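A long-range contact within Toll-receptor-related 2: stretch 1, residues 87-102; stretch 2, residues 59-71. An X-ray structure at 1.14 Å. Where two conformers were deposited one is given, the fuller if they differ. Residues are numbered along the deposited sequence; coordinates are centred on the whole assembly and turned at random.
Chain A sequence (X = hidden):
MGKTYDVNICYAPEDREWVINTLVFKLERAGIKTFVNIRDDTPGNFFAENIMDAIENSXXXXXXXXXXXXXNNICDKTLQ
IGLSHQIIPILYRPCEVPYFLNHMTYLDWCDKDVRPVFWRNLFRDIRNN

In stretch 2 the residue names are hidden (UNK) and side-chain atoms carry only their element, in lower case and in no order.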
# COMPACT_ATOMS: atom_id res chain seq x y z
N ILE A 87 -6.65 3.70 -3.64
CA ILE A 87 -5.88 2.91 -2.69
C ILE A 87 -6.39 1.48 -2.64
O ILE A 87 -7.56 1.21 -2.98
CB ILE A 87 -5.85 3.52 -1.28
CG1 ILE A 87 -7.23 3.57 -0.65
CG2 ILE A 87 -5.23 4.93 -1.27
CD1 ILE A 87 -7.18 3.90 0.87
N ILE A 88 -5.49 0.59 -2.23
CA ILE A 88 -5.82 -0.81 -1.94
C ILE A 88 -5.45 -1.06 -0.50
O ILE A 88 -4.27 -1.21 -0.18
CB ILE A 88 -5.03 -1.77 -2.85
CG1 ILE A 88 -5.32 -1.52 -4.31
CG2 ILE A 88 -5.38 -3.21 -2.46
CD1 ILE A 88 -4.42 -2.28 -5.23
N PRO A 89 -6.43 -1.02 0.42
CA PRO A 89 -6.10 -1.25 1.83
C PRO A 89 -5.97 -2.76 2.10
O PRO A 89 -6.81 -3.57 1.66
CB PRO A 89 -7.32 -0.73 2.57
CG PRO A 89 -8.28 -0.13 1.53
CD PRO A 89 -7.85 -0.67 0.22
N ILE A 90 -4.88 -3.08 2.80
CA ILE A 90 -4.61 -4.41 3.30
C ILE A 90 -4.66 -4.36 4.82
O ILE A 90 -3.94 -3.55 5.44
CB ILE A 90 -3.23 -4.92 2.89
CG1 ILE A 90 -3.19 -5.12 1.37
CG2 ILE A 90 -2.92 -6.26 3.62
CD1 ILE A 90 -1.81 -5.42 0.84
N LEU A 91 -5.48 -5.21 5.44
CA LEU A 91 -5.41 -5.36 6.90
C LEU A 91 -4.37 -6.40 7.20
O LEU A 91 -4.63 -7.60 7.08
CB LEU A 91 -6.76 -5.70 7.53
CG LEU A 91 -6.79 -5.67 9.06
CD1 LEU A 91 -6.68 -4.28 9.63
CD2 LEU A 91 -8.04 -6.36 9.59
N TYR A 92 -3.17 -5.94 7.53
CA TYR A 92 -2.03 -6.82 7.75
C TYR A 92 -2.03 -7.33 9.19
O TYR A 92 -1.77 -8.50 9.43
CB TYR A 92 -0.72 -6.11 7.36
CG TYR A 92 0.52 -6.84 7.82
CD1 TYR A 92 0.73 -8.18 7.53
CD2 TYR A 92 1.44 -6.18 8.63
CE1 TYR A 92 1.87 -8.84 8.03
CE2 TYR A 92 2.57 -6.83 9.12
CZ TYR A 92 2.74 -8.16 8.86
OH TYR A 92 3.85 -8.76 9.38
N ARG A 93 -2.21 -6.42 10.13
CA ARG A 93 -2.34 -6.76 11.55
C ARG A 93 -3.59 -6.10 12.11
O ARG A 93 -3.86 -4.98 11.74
CB ARG A 93 -1.11 -6.31 12.33
CG ARG A 93 0.15 -7.08 12.00
CD ARG A 93 1.42 -6.22 12.31
NE ARG A 93 1.43 -5.79 13.68
CZ ARG A 93 1.97 -4.68 14.16
NH1 ARG A 93 2.58 -3.78 13.36
NH2 ARG A 93 1.88 -4.48 15.47
N PRO A 94 -4.32 -6.77 13.02
CA PRO A 94 -5.54 -6.17 13.57
C PRO A 94 -5.24 -4.84 14.26
O PRO A 94 -4.20 -4.66 14.90
CB PRO A 94 -6.02 -7.20 14.61
CG PRO A 94 -5.44 -8.50 14.12
CD PRO A 94 -4.07 -8.11 13.60
N CYS A 95 -6.14 -3.89 14.09
CA CYS A 95 -5.92 -2.54 14.61
C CYS A 95 -7.24 -1.79 14.59
O CYS A 95 -8.21 -2.19 13.96
CB CYS A 95 -4.87 -1.79 13.80
SG CYS A 95 -5.21 -1.65 12.06
N GLU A 96 -7.24 -0.63 15.24
CA GLU A 96 -8.35 0.29 15.15
C GLU A 96 -8.22 1.05 13.84
O GLU A 96 -7.31 1.86 13.68
CB GLU A 96 -8.34 1.30 16.30
CG GLU A 96 -9.57 2.23 16.30
CD GLU A 96 -9.65 3.12 17.52
OE1 GLU A 96 -8.98 2.82 18.51
OE2 GLU A 96 -10.37 4.15 17.48
N VAL A 97 -9.13 0.77 12.92
CA VAL A 97 -9.18 1.40 11.61
C VAL A 97 -9.94 2.72 11.78
O VAL A 97 -11.05 2.73 12.34
CB VAL A 97 -9.87 0.47 10.59
CG1 VAL A 97 -10.02 1.15 9.27
CG2 VAL A 97 -9.08 -0.83 10.43
N PRO A 98 -9.35 3.83 11.32
CA PRO A 98 -10.00 5.14 11.50
C PRO A 98 -11.34 5.26 10.82
O PRO A 98 -11.63 4.54 9.85
CB PRO A 98 -8.98 6.14 10.92
CG PRO A 98 -8.12 5.35 10.05
CD PRO A 98 -8.06 3.95 10.62
N TYR A 99 -12.13 6.20 11.35
CA TYR A 99 -13.50 6.35 10.92
C TYR A 99 -13.60 6.50 9.40
O TYR A 99 -14.55 6.00 8.81
CB TYR A 99 -14.16 7.53 11.65
CG TYR A 99 -13.69 8.86 11.16
CD1 TYR A 99 -12.52 9.42 11.64
CD2 TYR A 99 -14.43 9.57 10.22
CE1 TYR A 99 -12.08 10.65 11.18
CE2 TYR A 99 -14.01 10.79 9.75
CZ TYR A 99 -12.83 11.32 10.23
OH TYR A 99 -12.42 12.54 9.77
N PHE A 100 -12.67 7.21 8.77
CA PHE A 100 -12.79 7.50 7.34
C PHE A 100 -12.44 6.30 6.47
O PHE A 100 -12.70 6.30 5.27
CB PHE A 100 -11.97 8.75 6.94
CG PHE A 100 -10.50 8.63 7.22
CD1 PHE A 100 -9.66 8.05 6.31
CD2 PHE A 100 -9.98 9.08 8.43
CE1 PHE A 100 -8.30 7.94 6.57
CE2 PHE A 100 -8.61 8.96 8.70
CZ PHE A 100 -7.78 8.39 7.76
N LEU A 101 -11.94 5.23 7.10
CA LEU A 101 -11.72 3.96 6.42
C LEU A 101 -12.67 2.86 6.86
O LEU A 101 -12.58 1.74 6.34
CB LEU A 101 -10.29 3.47 6.64
CG LEU A 101 -9.19 4.27 6.00
CD1 LEU A 101 -7.86 3.57 6.28
CD2 LEU A 101 -9.42 4.45 4.50
N ASN A 102 -13.62 3.19 7.74
CA ASN A 102 -14.47 2.16 8.37
C ASN A 102 -15.62 1.69 7.48
O ASN A 102 -16.41 0.83 7.87
CB ASN A 102 -15.00 2.60 9.76
CG ASN A 102 -16.14 3.65 9.71
OD1 ASN A 102 -16.60 4.07 8.63
ND2 ASN A 102 -16.62 4.05 10.90
N UNK A 59 -0.21 3.83 -10.24
CA UNK A 59 -1.62 3.77 -10.51
C UNK A 59 -2.43 3.74 -9.25
O UNK A 59 -3.49 4.32 -9.20
c UNK A 59 -1.44 2.64 -12.76
n UNK A 59 -1.11 1.49 -13.34
o UNK A 59 -1.35 3.73 -13.34
c UNK A 59 -1.97 2.55 -11.36
N UNK A 60 -1.96 3.01 -8.25
CA UNK A 60 -2.66 2.92 -6.98
C UNK A 60 -1.66 2.81 -5.85
O UNK A 60 -0.51 2.43 -6.07
n UNK A 60 -5.34 -1.02 -10.10
n UNK A 60 -6.65 0.45 -8.91
c UNK A 60 -3.55 1.69 -6.97
c UNK A 60 -4.63 1.71 -8.07
n UNK A 60 -7.45 -0.51 -10.85
c UNK A 60 -6.48 -0.36 -9.96
c UNK A 60 -5.67 0.62 -7.83
N UNK A 61 -2.10 3.09 -4.62
CA UNK A 61 -1.27 2.98 -3.42
C UNK A 61 -1.84 1.89 -2.53
O UNK A 61 -3.00 1.95 -2.13
o UNK A 61 -0.52 5.29 -3.39
c UNK A 61 -0.46 4.14 -1.33
c UNK A 61 -1.21 4.30 -2.62
N UNK A 62 -1.02 0.89 -2.26
CA UNK A 62 -1.34 -0.09 -1.26
C UNK A 62 -1.06 0.49 0.10
O UNK A 62 0.03 1.02 0.33
c UNK A 62 -0.89 -2.07 -2.79
c UNK A 62 -0.49 -1.38 -1.48
c UNK A 62 0.03 -3.23 -3.16
c UNK A 62 -0.62 -2.32 -0.32
N UNK A 63 -2.02 0.38 1.00
CA UNK A 63 -1.94 0.86 2.36
C UNK A 63 -1.85 -0.38 3.30
O UNK A 63 -2.81 -1.14 3.34
c UNK A 63 -3.26 2.96 1.70
c UNK A 63 -3.23 1.69 2.61
c UNK A 63 -3.39 2.05 4.08
N UNK A 64 -0.74 -0.57 3.98
CA UNK A 64 -0.52 -1.79 4.80
C UNK A 64 -0.95 -1.41 6.23
O UNK A 64 -0.15 -0.89 7.02
c UNK A 64 1.30 -2.54 3.26
c UNK A 64 1.08 -3.52 5.58
c UNK A 64 0.91 -2.26 4.71
N UNK A 65 -2.22 -1.68 6.55
CA UNK A 65 -2.79 -1.25 7.81
C UNK A 65 -2.32 -2.18 8.94
O UNK A 65 -2.29 -3.42 8.83
c UNK A 65 -7.15 -1.80 6.26
s UNK A 65 -6.64 -0.14 6.67
c UNK A 65 -4.84 -0.36 6.62
c UNK A 65 -4.31 -1.27 7.73
N UNK A 66 -1.98 -1.55 10.04
CA UNK A 66 -1.52 -2.20 11.28
C UNK A 66 -1.54 -1.13 12.38
O UNK A 66 -1.66 0.07 12.08
o UNK A 66 0.82 -1.58 11.18
c UNK A 66 -0.08 -2.67 11.11
N UNK A 67 -1.33 -1.53 13.63
CA UNK A 67 -1.28 -0.50 14.67
C UNK A 67 -0.18 0.50 14.44
O UNK A 67 -0.34 1.70 14.74
c UNK A 67 -1.04 -1.31 15.95
c UNK A 67 -1.32 -2.90 14.18
c UNK A 67 -1.58 -2.69 15.65
N UNK A 68 0.95 0.05 13.89
CA UNK A 68 2.07 0.96 13.67
C UNK A 68 1.86 1.89 12.48
O UNK A 68 2.32 3.04 12.47
o UNK A 68 3.83 -1.76 14.85
o UNK A 68 3.89 0.21 15.85
c UNK A 68 3.72 -0.51 14.83
c UNK A 68 3.35 0.18 13.53
N UNK A 69 1.12 1.44 11.47
CA UNK A 69 0.76 2.31 10.35
C UNK A 69 0.07 3.58 10.85
O UNK A 69 0.38 4.67 10.40
c UNK A 69 0.19 2.27 7.06
c UNK A 69 -1.62 3.25 8.22
c UNK A 69 -0.19 1.58 9.41
c UNK A 69 -0.54 2.38 8.21
c UNK A 69 -0.12 3.06 5.93
c UNK A 69 -1.17 3.94 5.99
c UNK A 69 -1.93 4.02 7.12
N UNK A 70 -0.89 3.40 11.76
CA UNK A 70 -1.75 4.51 12.22
C UNK A 70 -1.11 5.37 13.29
O UNK A 70 -1.74 6.31 13.79
c UNK A 70 -4.23 2.12 11.35
c UNK A 70 -5.29 2.53 9.22
c UNK A 70 -4.30 4.32 10.43
c UNK A 70 -3.91 3.46 11.45
c UNK A 70 -4.97 3.85 9.30
c UNK A 70 -3.13 3.96 12.63
c UNK A 70 -4.92 1.66 10.27
N UNK A 71 0.14 5.07 13.63
CA UNK A 71 0.94 5.94 14.50
C UNK A 71 2.08 6.61 13.72
O UNK A 71 2.89 7.33 14.30
c UNK A 71 0.57 4.54 16.61
c UNK A 71 0.29 2.90 18.46
c UNK A 71 1.56 5.11 15.63
n UNK A 71 1.02 1.98 19.37
c UNK A 71 1.27 3.59 17.57

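Position 59 carries two carbons, the second bearing one oxygen and one nitrogen, and stays beyond reach of stretch 1. A carboxamide this short is Asn59. At position 60 three carbons lead to a nitrogen and then to a carbon with two more nitrogens, a guanidinium; the chain packs against Ile88. This is Arg60, whose CD lies 4.1 Å from CD1 of Ile88, and whose guanidinium is hydrogen-bonded outside the two stretches.

Position 61 has one carbon carrying an oxygen and a carbon, hence Thr61. Its carbonyl O accepts a hydrogen bond from Ile88 N (2.8 Å), opening the parallel pairing. Position 62 has four carbons, forked at the first with one arm two carbons long, which defines Ile62; its CG2 packs 3.5 Å from CD1 of Ile90. Position 63 is a single carbon carrying two others. This is Val63, with CG2 4.0 Å from CB of Ile87, while its N donates to Ile88 O (3.0 Å) and its O accepts from Ile90 N (2.9 Å). The same three-carbon fork at position 64 gives Val64, on the opposite face, where CG1 meets CB of Tyr92 at 3.6 Å.

Position 65 holds an unbranched chain of two carbons, a sulfur and a carbon. It is Met65: CE reaches CB of Pro89 (3.8 Å), and SD lies 3.9 Å from CD1 of Leu101. Its N donates to Ile90 O (2.8 Å).

Position 66 has one carbon and one oxygen, so Ser66; OG lies 3.6 Å from NH1 of Arg93. At position 67 three carbons close onto the backbone nitrogen, as in Pro67, whose CD sits over one face of the Arg93 guanidinium, 3.7 Å from CZ. Position 68 has two carbons, the second with two oxygens: Asp68, with OD2 in a salt bridge to Arg93 NH1 at 2.8 Å.

Position 69 is one carbon and a six-carbon ring without a hydroxyl, Phe69, which does not touch stretch 1. Position 70 has the same atoms and is Phe70; CD of Pro98 rests over its ring face, 3.4 Å from CE1, while Cys95 SG approaches the edge, 3.8 Å from CE2. Position 71, four carbons in a row ending in nitrogen, is Lys71, out of reach.

The contact thus begins as a parallel ladder with side chains alternating between two faces. Beyond the strands, Met65 O receives both Tyr92 N (3.0 Å) and Arg93 N (3.3 Å), and the loops are joined by the salt bridge and by apolar packing around Met65 and Phe70.

Stretch 2 (59-71) NRTIVVMSPDFFK
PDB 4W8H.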